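Local coordinates for protein 23S rRNA (guanine(2535)-N(1))-methyltransferase (Streptomyces viridochromogenes, PDB 1O9G) that methylates N1 of guanine-2535 in 23S ribosomal RNA with S-adenosyl-L-methionine as donor, conferring resistance to the orthosomycin antibiotic avilamycin, at residues Thr106-Glu109 / Leu110-Arg113; Arg133-Glu136 / Arg137-Glu141. The protein carries 3 engineered substitutions. All blocks are in the same frame, centred on the assembly; numbering follows the deposited sequence.

Interactions 1 and 2 are local, one-turn contacts on two helices that follow each other in the chain: interaction 1 on helix 102-119, interaction 2 at the C-terminal end of helix 122-140. Their centres lie about 15 Å apart, on the same side of the chain's centre. Where the two helices pack, Glu109 OE1 of interaction 1 meets Arg135 NH2 of interaction 2 in a 3.2 Å salt bridge, and the Thr106 side chain packs on Arg135. In the chain both helices come between strands 77-84 and 147-151 of the mixed sheet, as a helical hairpin that is probably an addition to the Rossmann-like methyltransferase core; interaction 1 sits farther out on it.

Interaction 1 of 2, residues Thr106-Glu109 / Leu110-Arg113; sequences TARE and LERR
Arg113 grips Glu109 side-on in an i to i+4 salt bridge on the surface of helix 102-119: NE and NH2 both bond the single oxygen OE2, NH2 at 2.8 Å and NE at 3.0 Å. The oxygen lies in the guanidinium plane and receives them on its anti side, while the carboxylate is turned 59° from that plane. Glu109 reaches this position fully extended, CG trans to its backbone N (chi1 -178°), its other oxygen facing helix 122-140. An i to i+3 salt bridge joins Arg108 NH1 to Glu111 OE1 at 2.8 Å, the nitrogen meeting the carboxylate from above its plane. Arg112 lies alongside Arg108, their guanidinium groups stacked with centres 3.9 Å apart and planes at 23°. Arg108 NE and Arg112 NH2 bond the carbonyls of Val21 and Val20, and Arg112 NH1 goes to Gln115. Beneath the side chains run ordinary i to i+4 helix bonds, such as Arg113 N to Glu109 O, and the CG of Arg113 packs on that same carbonyl at 3.3 Å. The stack of two like charges is probably tolerated because the edges are engaged by a carboxylate, an amide oxygen and backbone carbonyls.

Interaction 2 of 2, residues Arg133-Glu136 / Arg137-Glu141; sequences RLRE and RLTAE
Arg133 offers its carbonyl oxygen to Arg137 one turn on: Arg137 N bonds it at 3.0 Å, and the guanidinium of Arg137 folds back until Arg133 O sits over the centre of one face, 3.9 Å from the guanidinium plane. The fold comes from a bend at CG-CD (chi3 -71°), which also brings Arg137 NH1 to 3.8 Å from CB of Arg133. The tips of both arginines are drawn to one carboxylate, Arg133 NH2 to OD1 and Arg137 NH2 to OD2 of Asp15, so that it bridges the two guanidinium groups. Leu134 comes next, its CD2 branch 3.5 Å from Arg137 NH2 and its carbonyl taken by Leu138 N. At Arg135 the carbonyl oxygen is shared: Thr139 N and Thr139 OG1 each donate to it at 2.9 Å, from opposite faces of its plane. With OG1 trans to its own carbonyl carbon (chi1 -65°), Thr139 turns this hydroxyl back along the helix. A water ties the pair further, donating to Thr139 OG1 and accepting from Arg135 NH1 at the edge of its guanidinium. Glu136 accepts Ala140 N at its carbonyl, and its carboxylate pairs with Arg132. Glu141, the first residue to leave helical backbone angles, still bonds Arg137 O through its N before the chain runs on to strand 147-151. One flank packs on helix 102-119, Leu138 against Pro102 and Leu105, while Leu134 rests on Leu16 and Val21 of the N-terminal loops.

Interaction 1 of 2, residues Thr106-Glu109 / Leu110-Arg113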
loop_
_atom_site.group_PDB
_atom_site.type_symbol
_atom_site.label_atom_id
_atom_site.label_comp_id
_atom_site.label_asym_id
_atom_site.label_seq_id
_atom_site.Cartn_x
_atom_site.Cartn_y
_atom_site.Cartn_z
ATOM N N THR A 106 -10.763 -13.518 11.813
ATOM C CA THR A 106 -11.763 -14.191 12.642
ATOM C C THR A 106 -12.436 -13.177 13.558
ATOM O O THR A 106 -13.648 -13.225 13.704
ATOM C CB THR A 106 -11.109 -15.316 13.428
ATOM O OG1 THR A 106 -10.790 -16.373 12.528
ATOM C CG2 THR A 106 -12.054 -15.924 14.425
ATOM N N ALA A 107 -11.670 -12.262 14.151
ATOM C CA ALA A 107 -12.211 -11.233 15.031
ATOM C C ALA A 107 -13.148 -10.292 14.265
ATOM O O ALA A 107 -14.220 -9.959 14.742
ATOM C CB ALA A 107 -11.112 -10.452 15.707
ATOM N N ARG A 108 -12.769 -9.891 13.065
ATOM C CA ARG A 108 -13.609 -9.037 12.247
ATOM C C ARG A 108 -14.884 -9.733 11.820
ATOM O O ARG A 108 -15.962 -9.111 11.814
ATOM C CB ARG A 108 -12.794 -8.515 11.052
ATOM C CG ARG A 108 -13.506 -7.545 10.131
ATOM C CD ARG A 108 -14.047 -6.321 10.775
ATOM N NE ARG A 108 -14.249 -5.260 9.795
ATOM C CZ ARG A 108 -14.898 -4.131 10.012
ATOM N NH1 ARG A 108 -15.474 -3.879 11.168
ATOM N NH2 ARG A 108 -14.965 -3.247 9.039
ATOM N N GLU A 109 -14.769 -10.990 11.438
ATOM C CA GLU A 109 -15.939 -11.787 11.048
ATOM C C GLU A 109 -16.910 -11.852 12.227
ATOM O O GLU A 109 -18.120 -11.703 12.040
ATOM C CB GLU A 109 -15.556 -13.218 10.632
ATOM C CG GLU A 109 -16.726 -14.068 10.184
ATOM C CD GLU A 109 -16.356 -15.501 9.843
ATOM O OE1 GLU A 109 -15.154 -15.802 9.765
ATOM O OE2 GLU A 109 -17.290 -16.310 9.670
ATOM N N LEU A 110 -16.391 -12.074 13.425
ATOM C CA LEU A 110 -17.224 -12.202 14.617
ATOM C C LEU A 110 -17.917 -10.879 14.878
ATOM O O LEU A 110 -19.098 -10.861 15.212
ATOM C CB LEU A 110 -16.420 -12.645 15.833
ATOM C CG LEU A 110 -17.117 -12.780 17.171
ATOM C CD1 LEU A 110 -18.295 -13.743 17.086
ATOM C CD2 LEU A 110 -16.082 -13.252 18.181
ATOM N N GLU A 111 -17.202 -9.771 14.760
ATOM C CA GLU A 111 -17.785 -8.448 14.946
ATOM C C GLU A 111 -18.975 -8.236 14.012
ATOM O O GLU A 111 -20.026 -7.754 14.428
ATOM C CB GLU A 111 -16.757 -7.333 14.719
ATOM C CG GLU A 111 -17.332 -5.930 14.814
ATOM C CD GLU A 111 -16.301 -4.817 14.649
ATOM O OE1 GLU A 111 -15.418 -4.914 13.764
ATOM O OE2 GLU A 111 -16.370 -3.837 15.412
ATOM N N ARG A 112 -18.788 -8.583 12.740
ATOM C CA ARG A 112 -19.829 -8.451 11.726
ATOM C C ARG A 112 -21.028 -9.354 12.039
ATOM O O ARG A 112 -22.178 -8.944 11.870
ATOM C CB ARG A 112 -19.291 -8.757 10.334
ATOM C CG ARG A 112 -18.373 -7.691 9.780
ATOM C CD ARG A 112 -18.986 -6.323 9.802
ATOM N NE ARG A 112 -18.375 -5.361 8.902
ATOM C CZ ARG A 112 -18.609 -4.058 8.957
ATOM N NH1 ARG A 112 -19.356 -3.547 9.921
ATOM N NH2 ARG A 112 -18.076 -3.248 8.061
ATOM N N ARG A 113 -20.780 -10.582 12.467
ATOM C CA ARG A 113 -21.865 -11.486 12.864
ATOM C C ARG A 113 -22.642 -10.962 14.049
ATOM O O ARG A 113 -23.883 -11.063 14.069
ATOM C CB ARG A 113 -21.350 -12.888 13.149
ATOM C CG ARG A 113 -20.839 -13.582 11.919
ATOM C CD ARG A 113 -20.560 -15.051 12.088
ATOM N NE ARG A 113 -19.937 -15.564 10.882
ATOM C CZ ARG A 113 -20.584 -15.861 9.757
ATOM N NH1 ARG A 113 -21.898 -15.725 9.666
ATOM N NH2 ARG A 113 -19.893 -16.300 8.704
#

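Interaction 2 of 2, residues Arg133-Glu136 / Arg137-Glu141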
loop_
_atom_site.group_PDB
_atom_site.type_symbol
_atom_site.label_atom_id
_atom_site.label_comp_id
_atom_site.label_asym_id
_atom_site.label_seq_id
_atom_site.Cartn_x
_atom_site.Cartn_y
_atom_site.Cartn_z
ATOM N N ARG A 133 -14.063 -15.739 3.664
ATOM C CA ARG A 133 -13.380 -16.067 2.416
ATOM C C ARG A 133 -11.940 -15.534 2.397
ATOM O O ARG A 133 -11.000 -16.247 1.970
ATOM C CB ARG A 133 -14.133 -15.574 1.194
ATOM C CG ARG A 133 -15.432 -16.315 0.894
ATOM C CD ARG A 133 -15.998 -15.936 -0.439
ATOM N NE ARG A 133 -16.503 -14.567 -0.421
ATOM C CZ ARG A 133 -17.750 -14.211 -0.132
ATOM N NH1 ARG A 133 -18.695 -15.110 0.108
ATOM N NH2 ARG A 133 -18.077 -12.932 -0.113
ATOM N N LEU A 134 -11.755 -14.324 2.884
ATOM C CA LEU A 134 -10.415 -13.734 2.935
ATOM C C LEU A 134 -9.524 -14.558 3.856
ATOM O O LEU A 134 -8.343 -14.727 3.560
ATOM C CB LEU A 134 -10.452 -12.246 3.370
ATOM C CG LEU A 134 -11.043 -11.276 2.358
ATOM C CD1 LEU A 134 -11.206 -9.903 3.032
ATOM C CD2 LEU A 134 -10.169 -11.190 1.122
ATOM N N ARG A 135 -10.046 -14.990 4.995
ATOM C CA ARG A 135 -9.298 -15.848 5.921
ATOM C C ARG A 135 -8.907 -17.170 5.275
ATOM O O ARG A 135 -7.777 -17.616 5.432
ATOM C CB ARG A 135 -10.046 -16.106 7.217
ATOM C CG ARG A 135 -9.307 -16.991 8.204
ATOM C CD ARG A 135 -9.982 -17.206 9.547
ATOM N NE ARG A 135 -11.426 -17.327 9.446
ATOM C CZ ARG A 135 -12.080 -18.378 8.994
ATOM N NH1 ARG A 135 -11.436 -19.480 8.629
ATOM N NH2 ARG A 135 -13.410 -18.333 8.943
ATOM N N GLU A 136 -9.827 -17.793 4.559
ATOM C CA GLU A 136 -9.544 -19.052 3.893
ATOM C C GLU A 136 -8.436 -18.892 2.842
ATOM O O GLU A 136 -7.541 -19.735 2.767
ATOM C CB GLU A 136 -10.816 -19.672 3.297
ATOM C CG GLU A 136 -11.837 -20.048 4.368
ATOM C CD GLU A 136 -13.204 -20.420 3.822
ATOM O OE1 GLU A 136 -13.502 -20.112 2.642
ATOM O OE2 GLU A 136 -13.979 -21.025 4.597
ATOM N N ARG A 137 -8.474 -17.825 2.056
ATOM C CA ARG A 137 -7.417 -17.536 1.094
ATOM C C ARG A 137 -6.081 -17.240 1.796
ATOM O O ARG A 137 -5.058 -17.794 1.397
ATOM C CB ARG A 137 -7.813 -16.399 0.124
ATOM C CG ARG A 137 -8.843 -16.822 -0.898
ATOM C CD ARG A 137 -9.093 -15.857 -2.061
ATOM N NE ARG A 137 -9.794 -14.619 -1.694
ATOM C CZ ARG A 137 -11.122 -14.472 -1.620
ATOM N NH1 ARG A 137 -11.945 -15.495 -1.852
ATOM N NH2 ARG A 137 -11.644 -13.286 -1.316
ATOM N N LEU A 138 -6.110 -16.459 2.864
ATOM C CA LEU A 138 -4.901 -16.108 3.577
ATOM C C LEU A 138 -4.220 -17.362 4.130
ATOM O O LEU A 138 -3.008 -17.540 4.001
ATOM C CB LEU A 138 -5.185 -15.099 4.695
ATOM C CG LEU A 138 -4.037 -14.681 5.628
ATOM C CD1 LEU A 138 -2.996 -13.921 4.831
ATOM C CD2 LEU A 138 -4.543 -13.837 6.751
ATOM N N THR A 139 -4.997 -18.237 4.743
ATOM C CA THR A 139 -4.512 -19.474 5.324
ATOM C C THR A 139 -3.847 -20.345 4.254
ATOM O O THR A 139 -2.763 -20.881 4.481
ATOM C CB THR A 139 -5.707 -20.202 5.976
ATOM O OG1 THR A 139 -6.186 -19.403 7.069
ATOM C CG2 THR A 139 -5.310 -21.534 6.578
ATOM N N ALA A 140 -4.492 -20.487 3.098
ATOM C CA ALA A 140 -3.977 -21.331 2.027
ATOM C C ALA A 140 -2.770 -20.729 1.288
ATOM O O ALA A 140 -1.963 -21.456 0.754
ATOM C CB ALA A 140 -5.086 -21.698 1.047
ATOM N N GLU A 141 -2.645 -19.413 1.302
ATOM C CA GLU A 141 -1.640 -18.702 0.500
ATOM C C GLU A 141 -0.385 -18.314 1.287
ATOM O O GLU A 141 0.485 -17.624 0.753
ATOM C CB GLU A 141 -2.296 -17.481 -0.185
ATOM C CG GLU A 141 -3.325 -17.899 -1.227
ATOM C CD GLU A 141 -4.240 -16.795 -1.751
ATOM O OE1 GLU A 141 -3.990 -15.607 -1.488
ATOM O OE2 GLU A 141 -5.236 -17.173 -2.413
HETATM O O HOH W 1 -8.514 -20.364 8.427
#